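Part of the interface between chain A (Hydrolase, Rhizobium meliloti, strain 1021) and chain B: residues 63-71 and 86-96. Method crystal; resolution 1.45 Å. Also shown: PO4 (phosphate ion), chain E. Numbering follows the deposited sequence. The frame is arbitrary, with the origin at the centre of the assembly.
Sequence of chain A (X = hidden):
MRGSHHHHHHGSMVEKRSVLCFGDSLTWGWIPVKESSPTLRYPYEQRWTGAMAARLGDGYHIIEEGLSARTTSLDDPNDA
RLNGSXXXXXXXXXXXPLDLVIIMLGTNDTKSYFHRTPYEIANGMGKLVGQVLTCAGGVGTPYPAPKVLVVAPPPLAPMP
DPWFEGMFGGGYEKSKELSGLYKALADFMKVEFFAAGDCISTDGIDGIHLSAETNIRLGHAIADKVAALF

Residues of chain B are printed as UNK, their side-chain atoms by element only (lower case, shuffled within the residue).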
# COMPACT_ATOMS: atom_id res chain seq x y z
N ILE A 63 13.31 -26.13 19.95
CA ILE A 63 12.93 -24.72 19.95
C ILE A 63 11.43 -24.65 19.70
O ILE A 63 10.94 -25.21 18.71
CB ILE A 63 13.69 -23.96 18.86
CG1 ILE A 63 15.21 -24.07 19.07
CG2 ILE A 63 13.27 -22.50 18.81
CD1 ILE A 63 15.98 -24.00 17.82
N GLU A 64 10.70 -24.02 20.61
CA GLU A 64 9.26 -23.91 20.50
C GLU A 64 8.88 -22.57 19.87
O GLU A 64 9.29 -21.51 20.36
CB GLU A 64 8.63 -24.02 21.89
CG GLU A 64 8.95 -25.31 22.60
CD GLU A 64 8.26 -25.38 23.94
OE1 GLU A 64 8.77 -24.80 24.92
OE2 GLU A 64 7.18 -25.98 24.00
N GLU A 65 8.09 -22.64 18.79
CA GLU A 65 7.44 -21.47 18.19
C GLU A 65 5.97 -21.78 17.91
O GLU A 65 5.55 -21.93 16.75
CB GLU A 65 8.18 -21.02 16.92
CG GLU A 65 9.59 -20.48 17.15
CD GLU A 65 9.67 -19.14 17.86
OE1 GLU A 65 8.64 -18.53 18.16
OE2 GLU A 65 10.83 -18.69 18.09
N GLY A 66 5.18 -21.87 18.98
CA GLY A 66 3.75 -22.10 18.88
C GLY A 66 2.99 -20.83 19.23
O GLY A 66 3.27 -20.18 20.23
N LEU A 67 2.00 -20.52 18.41
CA LEU A 67 1.20 -19.31 18.59
C LEU A 67 -0.27 -19.65 18.41
O LEU A 67 -0.68 -20.08 17.33
CB LEU A 67 1.64 -18.22 17.62
CG LEU A 67 0.81 -16.94 17.64
CD1 LEU A 67 0.91 -16.24 18.99
CD2 LEU A 67 1.27 -16.02 16.51
N SER A 68 -1.06 -19.47 19.47
CA SER A 68 -2.49 -19.71 19.36
C SER A 68 -3.09 -18.91 18.21
O SER A 68 -2.72 -17.76 17.98
CB SER A 68 -3.16 -19.33 20.67
OG SER A 68 -2.70 -20.18 21.71
N ALA A 69 -4.02 -19.54 17.49
CA ALA A 69 -4.77 -18.96 16.37
C ALA A 69 -3.96 -18.76 15.10
O ALA A 69 -4.49 -18.23 14.09
CB ALA A 69 -5.52 -17.67 16.76
N ARG A 70 -2.71 -19.22 15.06
CA ARG A 70 -1.86 -19.06 13.88
C ARG A 70 -2.37 -19.86 12.69
O ARG A 70 -2.77 -21.03 12.83
CB ARG A 70 -0.42 -19.48 14.19
CG ARG A 70 0.53 -19.41 12.99
CD ARG A 70 1.92 -19.79 13.39
NE ARG A 70 2.69 -18.66 13.86
CZ ARG A 70 3.68 -18.72 14.75
NH1 ARG A 70 4.02 -19.85 15.37
NH2 ARG A 70 4.35 -17.63 15.02
N THR A 71 -2.34 -19.22 11.52
CA THR A 71 -2.69 -19.83 10.24
C THR A 71 -1.42 -20.16 9.44
O THR A 71 -0.32 -19.67 9.73
CB THR A 71 -3.52 -18.86 9.40
OG1 THR A 71 -2.69 -17.76 8.98
CG2 THR A 71 -4.74 -18.36 10.17
N UNK B 86 8.43 -5.37 14.22
CA UNK B 86 7.50 -6.13 13.41
C UNK B 86 7.26 -7.52 14.00
O UNK B 86 6.17 -8.07 13.84
c UNK B 86 7.14 -7.02 11.05
c UNK B 86 8.05 -6.21 11.97
o UNK B 86 8.19 -4.88 11.45
N UNK B 87 8.26 -8.09 14.66
CA UNK B 87 8.27 -9.48 15.13
C UNK B 87 7.94 -9.63 16.61
O UNK B 87 7.44 -10.67 17.01
c UNK B 87 10.00 -12.54 14.21
c UNK B 87 9.66 -10.09 14.86
c UNK B 87 9.98 -11.57 15.21
c UNK B 87 10.70 -13.31 16.79
c UNK B 87 10.37 -11.97 16.50
o UNK B 87 10.98 -15.60 16.01
c UNK B 87 10.34 -13.88 14.47
c UNK B 87 10.68 -14.27 15.76
N UNK B 88 8.24 -8.61 17.42
CA UNK B 88 8.15 -8.77 18.87
C UNK B 88 6.74 -9.10 19.35
O UNK B 88 6.59 -10.01 20.18
c UNK B 88 9.34 -6.35 21.71
c UNK B 88 9.64 -8.80 21.61
c UNK B 88 8.80 -7.63 21.12
c UNK B 88 8.76 -7.56 19.59
N UNK B 89 5.68 -8.42 18.90
CA UNK B 89 4.34 -8.81 19.39
C UNK B 89 4.02 -10.28 19.16
O UNK B 89 3.50 -10.93 20.07
c UNK B 89 3.39 -7.86 18.64
c UNK B 89 4.26 -6.63 18.43
c UNK B 89 5.61 -7.20 18.06
N UNK B 90 4.34 -10.82 17.98
CA UNK B 90 4.13 -12.25 17.72
C UNK B 90 4.96 -13.11 18.67
O UNK B 90 4.50 -14.13 19.18
c UNK B 90 4.51 -12.56 16.26
s UNK B 90 3.99 -12.40 13.50
c UNK B 90 5.04 -11.05 12.99
c UNK B 90 3.53 -12.02 15.22
N UNK B 91 6.21 -12.72 18.90
CA UNK B 91 7.07 -13.51 19.77
C UNK B 91 6.55 -13.50 21.20
O UNK B 91 6.60 -14.52 21.89
c UNK B 91 8.48 -12.94 19.71
N UNK B 92 6.07 -12.35 21.68
CA UNK B 92 5.57 -12.28 23.05
C UNK B 92 4.38 -13.23 23.22
O UNK B 92 4.34 -14.02 24.16
c UNK B 92 6.29 -9.86 23.44
c UNK B 92 5.74 -8.44 23.53
c UNK B 92 7.21 -10.13 24.62
c UNK B 92 5.13 -10.86 23.36
N UNK B 93 3.42 -13.18 22.30
CA UNK B 93 2.23 -14.01 22.43
C UNK B 93 2.56 -15.50 22.33
O UNK B 93 1.86 -16.34 22.90
c UNK B 93 1.21 -13.62 21.36
N UNK B 94 3.61 -15.83 21.58
CA UNK B 94 4.06 -17.21 21.43
C UNK B 94 4.70 -17.77 22.70
O UNK B 94 4.79 -19.00 22.84
c UNK B 94 5.08 -17.34 20.30
o UNK B 94 4.56 -16.94 19.05
N UNK B 95 5.15 -16.92 23.61
CA UNK B 95 5.94 -17.40 24.73
C UNK B 95 5.38 -17.06 26.10
O UNK B 95 6.00 -17.39 27.11
c UNK B 95 8.99 -19.00 22.13
c UNK B 95 7.38 -16.89 24.59
n UNK B 95 8.42 -18.78 23.30
c UNK B 95 8.08 -17.45 23.40
c UNK B 95 8.47 -16.87 22.25
n UNK B 95 9.04 -17.85 21.47
N UNK B 96 4.20 -16.44 26.17
CA UNK B 96 3.57 -16.27 27.46
C UNK B 96 3.32 -17.64 28.06
O UNK B 96 3.03 -18.60 27.33
c UNK B 96 2.35 -14.07 26.89
c UNK B 96 0.95 -13.52 26.88
c UNK B 96 2.26 -15.51 27.37
c UNK B 96 3.32 -13.21 27.75
P PO4 E . -6.26 -22.44 18.04
O1 PO4 E . -4.88 -22.31 17.48
O2 PO4 E . -6.89 -23.71 17.52
O3 PO4 E . -6.41 -22.34 19.54
O4 PO4 E . -7.10 -21.26 17.67
O HOH W 1 5.93 -18.48 17.22
O HOH W 2 6.02 -21.38 21.69
O HOH W 3 0.10 -18.41 21.96

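Position 86 of chain B carries three side-chain atoms, a carbon bearing one oxygen and one further carbon; this branched hydroxyl is B:Thr86, which lies out of reach of chain A. At position 87 one carbon leads to a six-carbon ring with an oxygen attached, the pattern of a phenol. The residue is B:Tyr87, and its OH comes within 3.7 Å of A:Glu65 OE2. Position 88 has four carbons, forked at the second, and makes no contact: B:Leu88. Three carbons at position 89 close a ring onto the backbone nitrogen, identifying B:Pro89; that nitrogen has no hydrogen to give to the preceding turn, and the helix is kinked here.

The unbranched chain at position 90, two carbons, a sulfur and a terminal carbon, is B:Met90. Its end leads away from chain A, while its backbone O lies 4.2 Å from A:Leu67 CD1. A single carbon at position 91 points away from the contact and marks B:Ala91. Position 92, with four carbons forked at the second, also points away and is B:Leu92. Position 93 again has one carbon, but this one packs against a leucine methyl: it is B:Ala93, with CB 3.5 Å from A:Leu67 CD1.

At position 94 one carbon bears one oxygen, which approaches A:Leu67 CB at 3.5 Å. This is B:Ser94, whose OG donates to B:Met90 O (2.8 Å), tying the hydroxyl back to its own helix. Position 95 has one carbon followed by a five-membered ring of three carbons and two nitrogens, the imidazole of B:His95. Its NE2 donates a weak hydrogen bond to A:Glu65 OE1 (3.4 Å, 132°), and its CE1 lies 3.1 Å from A:Glu64 O, which sits at the ring edge. The four carbons of position 96, forked at the second, belong to B:Leu96, beyond reach of chain A.

The contact places the last turn of the helix against the strand and the turn that follows, with A:Leu67 and B:Ser94 nearest in register. Direct polar bonding is sparse, and water supplies much of the linkage. Water 1 donates to A:Glu65 OE1 (2.9 Å) and B:Ser94 OG (2.8 Å) and accepts from A:Arg70 NH2 (2.8 Å), joining three side chains. Water 3 accepts from A:Ser68 N and donates to B:Ala93 O, both at 2.9 Å, linking the two backbones. A:Gly66 O and B:Ser94 O, both acceptors, approach to 3.2 Å without bonding; B:Ser94 CA offers A:Gly66 O a CA-H...O contact at 3.3 Å.

Chain B, residues 86-96: TYLPMALASHL
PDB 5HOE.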